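Local coordinates for protein tyrosyl-tRNA synthetase (Pyrococcus horikoshii, PDB 2CYC) that binds L-tyrosine and, as a class I aminoacyl-tRNA synthetase, probably activates it with ATP and transfers it to the acceptor end of tRNA(Tyr), at residues 35-40 with 177-182; 233-238 with 281-286; 79-84 with 163-168. All coordinates share one frame; numbering follows the deposited sequence.

Contact 1: residues 35-40 with 177-182. With TYR (tyrosine), chain C.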
loop_
_atom_site.group_PDB
_atom_site.type_symbol
_atom_site.label_atom_id
_atom_site.label_comp_id
_atom_site.label_asym_id
_atom_site.label_seq_id
_atom_site.Cartn_x
_atom_site.Cartn_y
_atom_site.Cartn_z
ATOM N N GLN A 35 -15.313 -18.285 -11.698
ATOM C CA GLN A 35 -15.250 -16.903 -12.116
ATOM C C GLN A 35 -13.849 -16.623 -12.619
ATOM O O GLN A 35 -12.870 -16.740 -11.882
ATOM C CB GLN A 35 -15.575 -15.965 -10.949
ATOM C CG GLN A 35 -15.352 -14.493 -11.261
ATOM C CD GLN A 35 -16.370 -13.941 -12.239
ATOM O OE1 GLN A 35 -16.051 -13.596 -13.391
ATOM N NE2 GLN A 35 -17.607 -13.857 -11.788
ATOM N N HIS A 36 -13.764 -16.265 -13.889
ATOM C CA HIS A 36 -12.494 -15.947 -14.495
ATOM C C HIS A 36 -12.349 -14.437 -14.582
ATOM O O HIS A 36 -13.300 -13.685 -14.353
ATOM C CB HIS A 36 -12.418 -16.551 -15.915
ATOM C CG HIS A 36 -11.637 -15.724 -16.896
ATOM N ND1 HIS A 36 -12.075 -14.497 -17.349
ATOM C CD2 HIS A 36 -10.454 -15.953 -17.518
ATOM C CE1 HIS A 36 -11.199 -14.008 -18.212
ATOM N NE2 HIS A 36 -10.207 -14.872 -18.334
ATOM N N TYR A 37 -11.131 -14.024 -14.900
ATOM C CA TYR A 37 -10.802 -12.645 -15.146
ATOM C C TYR A 37 -9.387 -12.591 -15.693
ATOM O O TYR A 37 -8.590 -13.517 -15.511
ATOM C CB TYR A 37 -10.911 -11.796 -13.867
ATOM C CG TYR A 37 -9.594 -11.344 -13.248
ATOM C CD1 TYR A 37 -9.337 -9.984 -13.016
ATOM C CD2 TYR A 37 -8.639 -12.277 -12.822
ATOM C CE1 TYR A 37 -8.169 -9.570 -12.360
ATOM C CE2 TYR A 37 -7.465 -11.875 -12.170
ATOM C CZ TYR A 37 -7.243 -10.526 -11.935
ATOM O OH TYR A 37 -6.131 -10.148 -11.224
ATOM N N ILE A 38 -9.108 -11.511 -16.401
ATOM C CA ILE A 38 -7.778 -11.230 -16.908
ATOM C C ILE A 38 -7.749 -9.708 -16.959
ATOM O O ILE A 38 -8.644 -9.064 -17.528
ATOM C CB ILE A 38 -7.466 -11.894 -18.305
ATOM C CG1 ILE A 38 -6.081 -11.425 -18.772
ATOM C CG2 ILE A 38 -8.543 -11.572 -19.347
ATOM C CD1 ILE A 38 -5.487 -12.248 -19.925
ATOM N N GLY A 39 -6.752 -9.136 -16.297
ATOM C CA GLY A 39 -6.634 -7.693 -16.245
ATOM C C GLY A 39 -5.642 -7.151 -17.251
ATOM O O GLY A 39 -4.691 -7.830 -17.644
ATOM N N PHE A 40 -5.865 -5.915 -17.677
ATOM C CA PHE A 40 -4.970 -5.299 -18.639
ATOM C C PHE A 40 -4.704 -3.865 -18.255
ATOM O O PHE A 40 -5.599 -3.145 -17.805
ATOM C CB PHE A 40 -5.580 -5.260 -20.041
ATOM C CG PHE A 40 -6.008 -6.584 -20.567
ATOM C CD1 PHE A 40 -7.295 -7.061 -20.324
ATOM C CD2 PHE A 40 -5.139 -7.349 -21.337
ATOM C CE1 PHE A 40 -7.708 -8.276 -20.847
ATOM C CE2 PHE A 40 -5.547 -8.568 -21.865
ATOM C CZ PHE A 40 -6.834 -9.028 -21.618
ATOM N N PHE A 177 -9.075 -11.887 -5.224
ATOM C CA PHE A 177 -9.944 -12.296 -4.133
ATOM C C PHE A 177 -11.197 -11.462 -3.968
ATOM O O PHE A 177 -12.253 -11.999 -3.654
ATOM C CB PHE A 177 -9.129 -12.359 -2.845
ATOM C CG PHE A 177 -8.080 -13.425 -2.886
ATOM C CD1 PHE A 177 -8.437 -14.771 -2.749
ATOM C CD2 PHE A 177 -6.759 -13.109 -3.180
ATOM C CE1 PHE A 177 -7.490 -15.787 -2.914
ATOM C CE2 PHE A 177 -5.800 -14.118 -3.350
ATOM C CZ PHE A 177 -6.169 -15.460 -3.219
ATOM N N TYR A 178 -11.095 -10.161 -4.218
ATOM C CA TYR A 178 -12.255 -9.298 -4.078
ATOM C C TYR A 178 -13.369 -9.650 -5.065
ATOM O O TYR A 178 -14.547 -9.542 -4.735
ATOM C CB TYR A 178 -11.868 -7.837 -4.273
ATOM C CG TYR A 178 -12.956 -6.898 -3.825
ATOM C CD1 TYR A 178 -13.141 -6.619 -2.470
ATOM C CD2 TYR A 178 -13.814 -6.305 -4.748
ATOM C CE1 TYR A 178 -14.148 -5.764 -2.047
ATOM C CE2 TYR A 178 -14.824 -5.452 -4.339
ATOM C CZ TYR A 178 -14.979 -5.184 -2.986
ATOM O OH TYR A 178 -15.948 -4.308 -2.578
ATOM N N GLN A 179 -13.001 -10.064 -6.276
ATOM C CA GLN A 179 -13.992 -10.429 -7.288
ATOM C C GLN A 179 -14.354 -11.923 -7.237
ATOM O O GLN A 179 -15.120 -12.401 -8.072
ATOM C CB GLN A 179 -13.465 -10.083 -8.690
ATOM C CG GLN A 179 -13.000 -8.632 -8.852
ATOM C CD GLN A 179 -12.430 -8.347 -10.232
ATOM O OE1 GLN A 179 -13.163 -8.023 -11.178
ATOM N NE2 GLN A 179 -11.115 -8.481 -10.358
ATOM N N GLY A 180 -13.801 -12.645 -6.264
ATOM C CA GLY A 180 -14.067 -14.072 -6.130
ATOM C C GLY A 180 -13.530 -14.888 -7.296
ATOM O O GLY A 180 -14.107 -15.909 -7.670
ATOM N N VAL A 181 -12.411 -14.455 -7.870
ATOM C CA VAL A 181 -11.828 -15.149 -9.016
ATOM C C VAL A 181 -11.226 -16.528 -8.698
ATOM O O VAL A 181 -10.343 -16.648 -7.849
ATOM C CB VAL A 181 -10.752 -14.252 -9.691
ATOM C CG1 VAL A 181 -10.079 -14.992 -10.827
ATOM C CG2 VAL A 181 -11.406 -12.974 -10.213
ATOM N N THR A 182 -11.721 -17.571 -9.372
ATOM C CA THR A 182 -11.210 -18.931 -9.166
ATOM C C THR A 182 -10.384 -19.371 -10.377
ATOM O O THR A 182 -9.652 -20.357 -10.317
ATOM C CB THR A 182 -12.362 -19.959 -8.924
ATOM O OG1 THR A 182 -13.359 -19.817 -9.943
ATOM C CG2 THR A 182 -12.998 -19.750 -7.549
HETATM N N TYR C . -0.197 -6.397 -14.434
HETATM C CA TYR C . -1.025 -6.625 -15.657
HETATM C C TYR C . -0.248 -6.229 -16.910
HETATM O O TYR C . 0.841 -5.632 -16.767
HETATM C CB TYR C . -2.328 -5.814 -15.571
HETATM C CG TYR C . -3.238 -6.247 -14.438
HETATM C CD1 TYR C . -3.755 -7.542 -14.387
HETATM C CD2 TYR C . -3.585 -5.360 -13.415
HETATM C CE1 TYR C . -4.595 -7.947 -13.335
HETATM C CE2 TYR C . -4.426 -5.748 -12.373
HETATM C CZ TYR C . -4.923 -7.040 -12.332
HETATM O OH TYR C . -5.746 -7.420 -11.286
HETATM O OXT TYR C . -0.739 -6.514 -18.020
#
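Tyr37 and Val181 make the tight, buried part of this contact. The Val181 side chain crosses the ring at about a right angle, CG1 coming within 3.7 Å of Tyr37 CD2, and CG2 touches the same carbon and Tyr37 CB. Valine suits the place, since its two short branches fill the angle between a strand and the base of a ring. From another direction comes Gln179, whose amide plane stands 85° from the ring with Gln179 NE2 3.5 Å from Tyr37 CD1; that amide is held by the backbone oxygen of Asp175. Between Val181 on CD2 and Gln179 on CD1, the Tyr37 ring has its hydroxyl against the bound tyrosine, the two OH atoms lying 2.8 Å apart.

Around Gln35 the contact is polar. Thr182 N donates to Gln35 O over 2.9 Å, and Gln35 N donates to Thr182 OG1 over 3.0 Å. OG1, set between the backbone N and carbonyl carbon (chi1 50°), also bonds to Pro33 O. Looser still is the partly exposed side, where Gln35 CB merely brushes Gly180 O at 3.6 Å. Gly180, with the positive phi natural to glycine, forms the Schellman motif that ends helix 164-178.

From this loop the chain enters strand 183-187, which runs parallel to strand 36-40; strand 69-72 borders the latter on its other edge, and helix 48-63 packs against His36, Ile38 and Phe40.

Contact 2: residues 233-238 with 281-286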
loop_
_atom_site.group_PDB
_atom_site.type_symbol
_atom_site.label_atom_id
_atom_site.label_comp_id
_atom_site.label_asym_id
_atom_site.label_seq_id
_atom_site.Cartn_x
_atom_site.Cartn_y
_atom_site.Cartn_z
ATOM N N PRO A 233 18.632 -8.972 -30.193
ATOM C CA PRO A 233 19.727 -8.027 -29.945
ATOM C C PRO A 233 21.074 -8.701 -30.190
ATOM O O PRO A 233 22.094 -8.039 -30.381
ATOM C CB PRO A 233 19.534 -7.662 -28.477
ATOM C CG PRO A 233 19.062 -8.968 -27.897
ATOM C CD PRO A 233 18.031 -9.419 -28.922
ATOM N N LYS A 234 21.056 -10.029 -30.185
ATOM C CA LYS A 234 22.256 -10.825 -30.388
ATOM C C LYS A 234 21.935 -12.085 -31.193
ATOM O O LYS A 234 20.847 -12.655 -31.065
ATOM C CB LYS A 234 22.837 -11.214 -29.028
ATOM C CG LYS A 234 23.820 -12.360 -29.075
ATOM C CD LYS A 234 24.244 -12.765 -27.678
ATOM C CE LYS A 234 25.168 -13.963 -27.724
ATOM N NZ LYS A 234 25.698 -14.292 -26.378
ATOM N N TRP A 235 22.881 -12.519 -32.021
ATOM C CA TRP A 235 22.679 -13.715 -32.826
ATOM C C TRP A 235 24.013 -14.287 -33.292
ATOM O O TRP A 235 24.905 -13.544 -33.699
ATOM C CB TRP A 235 21.790 -13.386 -34.028
ATOM C CG TRP A 235 21.306 -14.597 -34.763
ATOM C CD1 TRP A 235 21.925 -15.232 -35.805
ATOM C CD2 TRP A 235 20.115 -15.346 -34.489
ATOM N NE1 TRP A 235 21.191 -16.329 -36.196
ATOM C CE2 TRP A 235 20.075 -16.422 -35.405
ATOM C CE3 TRP A 235 19.079 -15.214 -33.556
ATOM C CZ2 TRP A 235 19.036 -17.360 -35.417
ATOM C CZ3 TRP A 235 18.045 -16.147 -33.566
ATOM C CH2 TRP A 235 18.034 -17.206 -34.491
ATOM N N PRO A 236 24.174 -15.620 -33.228
ATOM C CA PRO A 236 23.191 -16.598 -32.752
ATOM C C PRO A 236 23.020 -16.574 -31.240
ATOM O O PRO A 236 23.880 -16.072 -30.517
ATOM C CB PRO A 236 23.777 -17.918 -33.226
ATOM C CG PRO A 236 25.246 -17.681 -33.049
ATOM C CD PRO A 236 25.412 -16.300 -33.649
ATOM N N ILE A 237 21.902 -17.119 -30.771
ATOM C CA ILE A 237 21.626 -17.186 -29.342
ATOM C C ILE A 237 22.283 -18.468 -28.843
ATOM O O ILE A 237 21.980 -19.557 -29.326
ATOM C CB ILE A 237 20.103 -17.225 -29.069
ATOM C CG1 ILE A 237 19.454 -15.952 -29.621
ATOM C CG2 ILE A 237 19.840 -17.356 -27.576
ATOM C CD1 ILE A 237 17.951 -15.882 -29.441
ATOM N N GLU A 238 23.185 -18.329 -27.878
ATOM C CA GLU A 238 23.925 -19.466 -27.334
ATOM C C GLU A 238 23.211 -20.327 -26.287
ATOM O O GLU A 238 22.487 -21.261 -26.638
ATOM C CB GLU A 238 25.270 -18.967 -26.792
ATOM C CG GLU A 238 26.246 -18.547 -27.899
ATOM C CD GLU A 238 27.299 -17.553 -27.432
ATOM O OE1 GLU A 238 26.962 -16.362 -27.267
ATOM O OE2 GLU A 238 28.463 -17.961 -27.229
ATOM N N ALA A 281 15.927 -18.704 -42.517
ATOM C CA ALA A 281 15.630 -19.957 -43.187
ATOM C C ALA A 281 16.073 -21.131 -42.313
ATOM O O ALA A 281 17.174 -21.119 -41.749
ATOM C CB ALA A 281 16.343 -20.005 -44.547
ATOM N N ARG A 282 15.202 -22.132 -42.202
ATOM C CA ARG A 282 15.448 -23.348 -41.419
ATOM C C ARG A 282 15.571 -23.163 -39.909
ATOM O O ARG A 282 15.666 -24.147 -39.175
ATOM C CB ARG A 282 16.698 -24.074 -41.931
ATOM C CG ARG A 282 16.652 -24.414 -43.404
ATOM C CD ARG A 282 17.707 -25.443 -43.764
ATOM N NE ARG A 282 17.661 -25.770 -45.184
ATOM C CZ ARG A 282 18.319 -26.780 -45.747
ATOM N NH1 ARG A 282 19.083 -27.575 -45.007
ATOM N NH2 ARG A 282 18.217 -26.989 -47.055
ATOM N N GLU A 283 15.573 -21.921 -39.436
ATOM C CA GLU A 283 15.678 -21.672 -37.999
ATOM C C GLU A 283 14.337 -21.968 -37.328
ATOM O O GLU A 283 13.315 -21.382 -37.692
ATOM C CB GLU A 283 16.087 -20.217 -37.748
ATOM C CG GLU A 283 16.165 -19.800 -36.278
ATOM C CD GLU A 283 17.088 -20.677 -35.438
ATOM O OE1 GLU A 283 18.153 -21.093 -35.935
ATOM O OE2 GLU A 283 16.751 -20.937 -34.265
ATOM N N VAL A 284 14.336 -22.885 -36.364
ATOM C CA VAL A 284 13.108 -23.240 -35.658
ATOM C C VAL A 284 13.184 -23.039 -34.150
ATOM O O VAL A 284 12.186 -23.220 -33.462
ATOM C CB VAL A 284 12.690 -24.709 -35.921
ATOM C CG1 VAL A 284 12.398 -24.914 -37.402
ATOM C CG2 VAL A 284 13.783 -25.660 -35.438
ATOM N N ARG A 285 14.356 -22.671 -33.638
ATOM C CA ARG A 285 14.533 -22.438 -32.201
ATOM C C ARG A 285 14.004 -21.049 -31.811
ATOM O O ARG A 285 13.218 -20.910 -30.874
ATOM C CB ARG A 285 16.014 -22.548 -31.834
ATOM C CG ARG A 285 16.360 -22.107 -30.418
ATOM C CD ARG A 285 17.865 -21.874 -30.296
ATOM N NE ARG A 285 18.276 -21.354 -28.992
ATOM C CZ ARG A 285 18.225 -22.046 -27.858
ATOM N NH1 ARG A 285 18.624 -21.485 -26.724
ATOM N NH2 ARG A 285 17.776 -23.297 -27.857
ATOM N N TYR A 286 14.458 -20.021 -32.522
ATOM C CA TYR A 286 14.002 -18.661 -32.267
ATOM C C TYR A 286 13.534 -18.123 -33.614
ATOM O O TYR A 286 14.340 -17.778 -34.481
ATOM C CB TYR A 286 15.123 -17.788 -31.690
ATOM C CG TYR A 286 14.614 -16.425 -31.302
ATOM C CD1 TYR A 286 14.362 -15.459 -32.272
ATOM C CD2 TYR A 286 14.289 -16.129 -29.979
ATOM C CE1 TYR A 286 13.793 -14.239 -31.946
ATOM C CE2 TYR A 286 13.716 -14.901 -29.637
ATOM C CZ TYR A 286 13.469 -13.964 -30.629
ATOM O OH TYR A 286 12.885 -12.759 -30.320
#
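Glu283 and Trp235 reach toward each other tip to tip, joining two surface loops without any polar bond between them. Glu283 CB points at the opposite loop, and CG, anti to the backbone N (chi1 177°), arrives in the plane of the indole at its edge, 3.7 Å from Trp235 CH2. The chain then bends at chi2 (55°), which leaves CD still beside the six-membered ring, 3.8 Å from Trp235 CZ2. The carboxylate stands almost perpendicular to the indole. Its OE1 stays near Trp235 CZ2, while OE2 turns back to its own loop and accepts from Tyr286 N over 3.0 Å through the anti lone pair, with a second, weak bond from Arg285 N. Glutamate suits this place because its methylenes pad the tryptophan while its charged end bonds to backbone N-H groups of its own loop.

Tyr286, one of those donors, packs with its side chain on the other loop. Its CB lies 3.8 Å from Trp235 CZ3, in the indole plane, and its ring carbon CD2 meets Ile237 CD1 at 3.7 Å. A cis peptide bond joins Trp235 to Pro236, and Pro236 CB sits over one face of the indole, offset toward its rim.

The 233-238 loop leads into helix 240-250, whose Met250 touches Tyr286 and whose Ile246 touches Ile237; the 281-286 loop links helix 267-276 to helix 288-297, while Val284 packs on helix 322-330.

Contact 3: residues 79-84 with 163-168. With TYR (tyrosine), chain C.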
loop_
_atom_site.group_PDB
_atom_site.type_symbol
_atom_site.label_atom_id
_atom_site.label_comp_id
_atom_site.label_asym_id
_atom_site.label_seq_id
_atom_site.Cartn_x
_atom_site.Cartn_y
_atom_site.Cartn_z
ATOM N N ILE A 79 -0.773 4.316 -11.778
ATOM C CA ILE A 79 0.371 4.063 -10.909
ATOM C C ILE A 79 1.604 3.746 -11.744
ATOM O O ILE A 79 2.714 4.199 -11.445
ATOM C CB ILE A 79 0.094 2.859 -9.983
ATOM C CG1 ILE A 79 -0.859 3.281 -8.861
ATOM C CG2 ILE A 79 1.405 2.288 -9.448
ATOM C CD1 ILE A 79 -1.290 2.120 -7.972
ATOM N N ASN A 80 1.399 2.972 -12.805
ATOM C CA ASN A 80 2.506 2.577 -13.658
ATOM C C ASN A 80 2.875 3.609 -14.725
ATOM O O ASN A 80 3.571 3.295 -15.686
ATOM C CB ASN A 80 2.209 1.211 -14.298
ATOM C CG ASN A 80 3.476 0.442 -14.612
ATOM O OD1 ASN A 80 4.543 0.773 -14.094
ATOM N ND2 ASN A 80 3.370 -0.591 -15.445
ATOM N N ASP A 81 2.405 4.839 -14.539
ATOM C CA ASP A 81 2.687 5.954 -15.446
ATOM C C ASP A 81 2.289 5.787 -16.913
ATOM O O ASP A 81 2.982 6.279 -17.799
ATOM C CB ASP A 81 4.174 6.317 -15.381
ATOM C CG ASP A 81 4.616 6.698 -13.982
ATOM O OD1 ASP A 81 3.924 7.520 -13.342
ATOM O OD2 ASP A 81 5.656 6.178 -13.526
ATOM N N LYS A 82 1.174 5.120 -17.184
ATOM C CA LYS A 82 0.767 4.949 -18.573
ATOM C C LYS A 82 0.009 6.173 -19.038
ATOM O O LYS A 82 -0.606 6.876 -18.231
ATOM C CB LYS A 82 -0.108 3.704 -18.734
ATOM C CG LYS A 82 0.599 2.408 -18.377
ATOM C CD LYS A 82 1.938 2.293 -19.088
ATOM C CE LYS A 82 2.573 0.944 -18.815
ATOM N NZ LYS A 82 3.985 0.930 -19.276
ATOM N N LEU A 83 0.056 6.429 -20.342
ATOM C CA LEU A 83 -0.637 7.571 -20.896
ATOM C C LEU A 83 -0.309 8.799 -20.057
ATOM O O LEU A 83 -1.199 9.538 -19.626
ATOM C CB LEU A 83 -2.153 7.296 -20.924
ATOM C CG LEU A 83 -2.565 6.275 -22.007
ATOM C CD1 LEU A 83 -4.006 5.790 -21.825
ATOM C CD2 LEU A 83 -2.400 6.938 -23.378
ATOM N N GLY A 84 0.986 9.000 -19.821
ATOM C CA GLY A 84 1.433 10.148 -19.050
ATOM C C GLY A 84 0.843 10.262 -17.655
ATOM O O GLY A 84 0.779 11.354 -17.092
ATOM N N PHE A 163 6.880 4.654 -4.119
ATOM C CA PHE A 163 6.212 3.631 -3.340
ATOM C C PHE A 163 4.937 3.054 -3.938
ATOM O O PHE A 163 4.645 1.871 -3.740
ATOM C CB PHE A 163 5.930 4.134 -1.918
ATOM C CG PHE A 163 5.421 3.054 -0.997
ATOM C CD1 PHE A 163 4.098 3.048 -0.573
ATOM C CD2 PHE A 163 6.256 2.007 -0.609
ATOM C CE1 PHE A 163 3.606 2.008 0.225
ATOM C CE2 PHE A 163 5.778 0.960 0.188
ATOM C CZ PHE A 163 4.445 0.960 0.605
ATOM N N ALA A 164 4.184 3.871 -4.669
ATOM C CA ALA A 164 2.929 3.416 -5.263
ATOM C C ALA A 164 3.112 2.187 -6.142
ATOM O O ALA A 164 2.231 1.329 -6.188
ATOM C CB ALA A 164 2.270 4.547 -6.075
ATOM N N LYS A 165 4.250 2.102 -6.834
ATOM C CA LYS A 165 4.515 0.965 -7.716
ATOM C C LYS A 165 4.644 -0.345 -6.966
ATOM O O LYS A 165 4.374 -1.409 -7.526
ATOM C CB LYS A 165 5.763 1.214 -8.567
ATOM C CG LYS A 165 5.527 2.268 -9.649
ATOM C CD LYS A 165 6.744 2.473 -10.549
ATOM C CE LYS A 165 6.382 3.334 -11.749
ATOM N NZ LYS A 165 5.752 4.619 -11.338
ATOM N N LEU A 166 5.051 -0.267 -5.701
ATOM C CA LEU A 166 5.172 -1.460 -4.859
ATOM C C LEU A 166 3.776 -1.886 -4.386
ATOM O O LEU A 166 3.549 -3.047 -4.055
ATOM C CB LEU A 166 6.064 -1.178 -3.642
ATOM C CG LEU A 166 7.584 -1.301 -3.824
ATOM C CD1 LEU A 166 7.927 -2.747 -4.117
ATOM C CD2 LEU A 166 8.068 -0.406 -4.952
ATOM N N ILE A 167 2.839 -0.944 -4.341
ATOM C CA ILE A 167 1.480 -1.289 -3.924
ATOM C C ILE A 167 0.775 -2.072 -5.043
ATOM O O ILE A 167 -0.004 -2.994 -4.789
ATOM C CB ILE A 167 0.671 -0.012 -3.583
ATOM C CG1 ILE A 167 1.341 0.721 -2.412
ATOM C CG2 ILE A 167 -0.786 -0.377 -3.245
ATOM C CD1 ILE A 167 0.719 2.066 -2.098
ATOM N N TYR A 168 1.071 -1.705 -6.286
ATOM C CA TYR A 168 0.490 -2.338 -7.479
ATOM C C TYR A 168 0.368 -3.880 -7.420
ATOM O O TYR A 168 -0.706 -4.438 -7.651
ATOM C CB TYR A 168 1.316 -1.898 -8.707
ATOM C CG TYR A 168 0.866 -2.391 -10.080
ATOM C CD1 TYR A 168 0.693 -1.491 -11.127
ATOM C CD2 TYR A 168 0.709 -3.753 -10.357
ATOM C CE1 TYR A 168 0.384 -1.920 -12.414
ATOM C CE2 TYR A 168 0.400 -4.195 -11.647
ATOM C CZ TYR A 168 0.240 -3.269 -12.669
ATOM O OH TYR A 168 -0.070 -3.682 -13.949
HETATM N N TYR C . -0.197 -6.397 -14.434
HETATM C CA TYR C . -1.025 -6.625 -15.657
HETATM C C TYR C . -0.248 -6.229 -16.910
HETATM O O TYR C . 0.841 -5.632 -16.767
HETATM C CB TYR C . -2.328 -5.814 -15.571
HETATM C CG TYR C . -3.238 -6.247 -14.438
HETATM C CD1 TYR C . -3.755 -7.542 -14.387
HETATM C CD2 TYR C . -3.585 -5.360 -13.415
HETATM C CE1 TYR C . -4.595 -7.947 -13.335
HETATM C CE2 TYR C . -4.426 -5.748 -12.373
HETATM C CZ TYR C . -4.923 -7.040 -12.332
HETATM O OH TYR C . -5.746 -7.420 -11.286
HETATM O OXT TYR C . -0.739 -6.514 -18.020
#
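A Schellman motif with Asp81 as its C-prime residue closes helix 74-79, and here it meets the beginning of helix 164-178 beside the tyrosine pocket. Lys165 fastens the two. Its chain runs extended and then bends at chi4 (54°), bringing NZ to both Ile79 O and Asp81 OD2. The bond to Ile79 O, 3.1 Å long, lies nearly along the carbonyl axis; the salt bridge to Asp81 OD2, 2.7 Å, comes from above the carboxylate plane. A second salt bridge, to Asp162, adds to the grip. A lysine fits well, because a helix C-terminus offers carbonyl oxygens whose partial negative charge would probably favour an ammonium group. Asp81 turns its other oxygen, OD1, to Lys139 of the second subunit, which places the motif at the dimer interface.

Beside the charges Ile79 CG2 packs on the helix backbone, 3.5 Å from Ala164 O, and on Ala164 CB at 4.2 Å; alanine, with only CB, leaves room for the isoleucine methyl. The same methyl reaches the edge of the Tyr168 ring near CD1. Asn80 CB touches Tyr168 CE1 at 4.1 Å, while Asn80 OD1 accepts from Arg155 and ND2 donates to Met153 O and Glu41. Tyr168 OH also bonds to Glu41, and in the ring plane it receives the amino N of the bound tyrosine over 2.8 Å.

Contacts 1 and 3 share helix 164-178 and both reach the bound tyrosine, at its phenol and at its amino group respectively. Contact 3 holds the start of that helix and lies nested within the chain closed by contact 1, which takes its end; their centres are 21 Å apart. Contact 3 is buried, and lysine charge plus close aliphatic packing suit its place at the subunit interface. Contact 1, partly buried, pairs ring and aliphatic packing with two hydrogen bonds just before strand 183-187. Contact 2 lies at the surface, its centre 38 Å from that of contact 1 and across the chain's centre, and joins two loops mainly by ring and aliphatic packing, without hydrogen bonds between them.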